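Local coordinates for endo-1,4-b-d-mannanase (Trichoderma reesei, PDB 1QNR), which probably hydrolyses the internal beta-1,4-mannosidic bonds of mannan backbones, as a family 5 glycoside hydrolase, at residues Trp164-Glu169 against Val200-Glu205. Numbering follows the deposited sequence.
With BMA (beta-D-mannopyranose), chain B.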
loop_
_atom_site.group_PDB
_atom_site.type_symbol
_atom_site.label_atom_id
_atom_site.label_comp_id
_atom_site.label_asym_id
_atom_site.label_seq_id
_atom_site.Cartn_x
_atom_site.Cartn_y
_atom_site.Cartn_z
ATOM N N TRP A 164 -3.958 7.215 4.099
ATOM C CA TRP A 164 -2.502 7.524 3.996
ATOM C C TRP A 164 -1.758 6.317 4.607
ATOM O O TRP A 164 -2.266 5.689 5.583
ATOM C CB TRP A 164 -2.183 8.775 4.814
ATOM C CG TRP A 164 -2.877 10.031 4.319
ATOM C CD1 TRP A 164 -3.758 10.793 5.009
ATOM C CD2 TRP A 164 -2.755 10.593 2.995
ATOM N NE1 TRP A 164 -4.172 11.864 4.226
ATOM C CE2 TRP A 164 -3.623 11.709 2.962
ATOM C CE3 TRP A 164 -2.051 10.237 1.827
ATOM C CZ2 TRP A 164 -3.749 12.563 1.861
ATOM C CZ3 TRP A 164 -2.224 11.037 0.680
ATOM C CH2 TRP A 164 -3.089 12.162 0.723
ATOM N N GLU A 165 -0.588 5.995 4.070
ATOM C CA GLU A 165 0.184 4.826 4.534
ATOM C C GLU A 165 1.606 5.296 4.755
ATOM O O GLU A 165 2.272 5.958 3.944
ATOM C CB GLU A 165 0.034 3.705 3.488
ATOM C CG GLU A 165 0.825 2.423 3.859
ATOM C CD GLU A 165 0.299 1.253 3.017
ATOM O OE1 GLU A 165 0.801 1.123 1.878
ATOM O OE2 GLU A 165 -0.693 0.629 3.532
ATOM N N LEU A 166 2.136 4.921 5.969
ATOM C CA LEU A 166 3.457 5.456 6.338
ATOM C C LEU A 166 4.529 4.975 5.382
ATOM O O LEU A 166 5.423 5.816 5.022
ATOM C CB LEU A 166 3.756 5.124 7.810
ATOM C CG LEU A 166 2.725 5.556 8.863
ATOM C CD1 LEU A 166 3.386 5.459 10.276
ATOM C CD2 LEU A 166 2.143 6.933 8.596
ATOM N N GLY A 167 4.553 3.708 4.940
ATOM C CA GLY A 167 5.560 3.319 3.936
ATOM C C GLY A 167 5.131 1.984 3.334
ATOM O O GLY A 167 4.188 1.303 3.783
ATOM N N ASN A 168 5.864 1.620 2.256
ATOM C CA ASN A 168 5.697 0.266 1.708
ATOM C C ASN A 168 6.633 -0.709 2.459
ATOM O O ASN A 168 7.871 -0.622 2.268
ATOM C CB ASN A 168 6.029 0.219 0.230
ATOM C CG ASN A 168 5.890 -1.209 -0.345
ATOM O OD1 ASN A 168 4.850 -1.882 -0.180
ATOM N ND2 ASN A 168 6.959 -1.656 -0.990
ATOM N N GLU A 169 6.061 -1.641 3.232
ATOM C CA GLU A 169 6.820 -2.756 3.875
ATOM C C GLU A 169 7.912 -2.277 4.800
ATOM O O GLU A 169 9.036 -2.830 4.769
ATOM C CB GLU A 169 7.412 -3.776 2.824
ATOM C CG GLU A 169 6.248 -4.246 1.908
ATOM C CD GLU A 169 6.629 -5.401 1.027
ATOM O OE1 GLU A 169 7.807 -5.623 0.689
ATOM O OE2 GLU A 169 5.680 -6.066 0.550
ATOM N N VAL A 200 -5.473 6.338 8.490
ATOM C CA VAL A 200 -4.025 6.166 8.418
ATOM C C VAL A 200 -3.683 4.708 8.788
ATOM O O VAL A 200 -4.239 4.103 9.701
ATOM C CB VAL A 200 -3.306 7.135 9.353
ATOM C CG1 VAL A 200 -1.763 7.069 9.294
ATOM C CG2 VAL A 200 -3.700 8.611 9.065
ATOM N N THR A 201 -2.667 4.137 8.064
ATOM C CA THR A 201 -2.245 2.757 8.318
ATOM C C THR A 201 -0.713 2.655 8.122
ATOM O O THR A 201 -0.079 3.569 7.549
ATOM C CB THR A 201 -2.996 1.749 7.405
ATOM O OG1 THR A 201 -2.759 0.383 7.861
ATOM C CG2 THR A 201 -2.559 1.906 5.967
ATOM N N LEU A 202 -0.074 1.586 8.610
ATOM C CA LEU A 202 1.375 1.472 8.581
ATOM C C LEU A 202 1.930 0.987 7.212
ATOM O O LEU A 202 2.948 1.603 6.795
ATOM C CB LEU A 202 1.803 0.484 9.714
ATOM C CG LEU A 202 3.323 0.213 9.861
ATOM C CD1 LEU A 202 4.159 1.483 9.977
ATOM C CD2 LEU A 202 3.583 -0.695 11.102
ATOM N N GLY A 203 1.315 -0.011 6.558
ATOM C CA GLY A 203 1.905 -0.541 5.325
ATOM C C GLY A 203 2.862 -1.723 5.517
ATOM O O GLY A 203 3.521 -2.102 4.562
ATOM N N ASP A 204 3.001 -2.204 6.751
ATOM C CA ASP A 204 3.858 -3.383 6.979
ATOM C C ASP A 204 3.266 -4.647 6.404
ATOM O O ASP A 204 2.087 -4.817 6.069
ATOM C CB ASP A 204 4.092 -3.509 8.515
ATOM C CG ASP A 204 2.786 -3.810 9.212
ATOM O OD1 ASP A 204 1.800 -3.015 9.073
ATOM O OD2 ASP A 204 2.668 -4.865 9.920
ATOM N N GLU A 205 4.204 -5.633 6.311
ATOM C CA GLU A 205 3.866 -6.993 5.815
ATOM C C GLU A 205 3.110 -7.878 6.774
ATOM O O GLU A 205 2.628 -8.997 6.445
ATOM C CB GLU A 205 5.159 -7.661 5.391
ATOM C CG GLU A 205 5.914 -6.931 4.247
ATOM C CD GLU A 205 7.377 -7.411 4.202
ATOM O OE1 GLU A 205 8.108 -6.755 5.006
ATOM O OE2 GLU A 205 7.809 -8.386 3.515
HETATM C C1 BMA B . 11.921 -8.865 -0.024
HETATM C C2 BMA B . 12.255 -8.100 -1.328
HETATM C C3 BMA B . 11.172 -7.058 -1.622
HETATM C C4 BMA B . 9.787 -7.687 -1.529
HETATM C C5 BMA B . 9.564 -8.471 -0.234
HETATM C C6 BMA B . 8.287 -9.382 -0.317
HETATM O O2 BMA B . 12.329 -9.007 -2.436
HETATM O O3 BMA B . 11.338 -6.421 -2.859
HETATM O O4 BMA B . 8.830 -6.626 -1.671
HETATM O O5 BMA B . 10.613 -9.511 -0.136
HETATM O O6 BMA B . 8.217 -9.855 1.033
HETATM O O HOH W 1 6.232 -8.805 1.427
#
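Trp164-Glu169 and Val200-Glu205 run side by side, their end-to-end directions 14° apart, first as paired parallel strands and then as loops. They belong to the beta-alpha-beta unit of strand 161-165, helix 178-194 and strand 199-201 in the TIM barrel, a worked example of how adjacent strands deliver polar groups at their C-terminal ends. Thr201 N meets Trp164 O at 3.0 Å, and the ladder continues through Leu166 N to Thr201 O and Gly167 N to Leu202 O. Beyond the strands, Glu169 N reaches Gly203 O at 2.9 Å, from above the carbonyl plane.

Leu166 crosses Val200 and Leu202 at about a right angle, one methyl to each, with CD2 4.0 Å from Val200 CG1. Glu165 has CG anti to its backbone N (chi1 179°), which lays its chain beside Thr201 and sets CD 3.3 Å from Gly203 CA; its OE1 forms a salt bridge with Arg54. A side chain on Gly203 would collide with Gly167 O and Glu165 CG.

Asn168-Glu169 fits the Asn-Glu signature of family 5, whose glutamate is the acid/base in relatives. Glu169 CG lies 3.6 Å from Glu205 CG where the chains cross, and the carboxylates stack, planes 16° apart. Glu169 has two modelled conformers, and the stack, mannose O4 bond and water bridge belong to one. Trp114 and His241 hold Glu169, while Arg171 pairs with Glu205 OE2. An alanine in place of Glu205 would probably leave Arg171 without its mate, the mannose O6 without its acceptor and the Glu169 carboxylate without its stacked neighbour. One mannose spans the two acids: its O4 donates to Glu169 OE1 at 2.8 Å and its O6 to Glu205 OE2 at 2.9 Å. A water donates to Glu169 OE2 and Glu205 OE2, lying 2.6 Å from the latter.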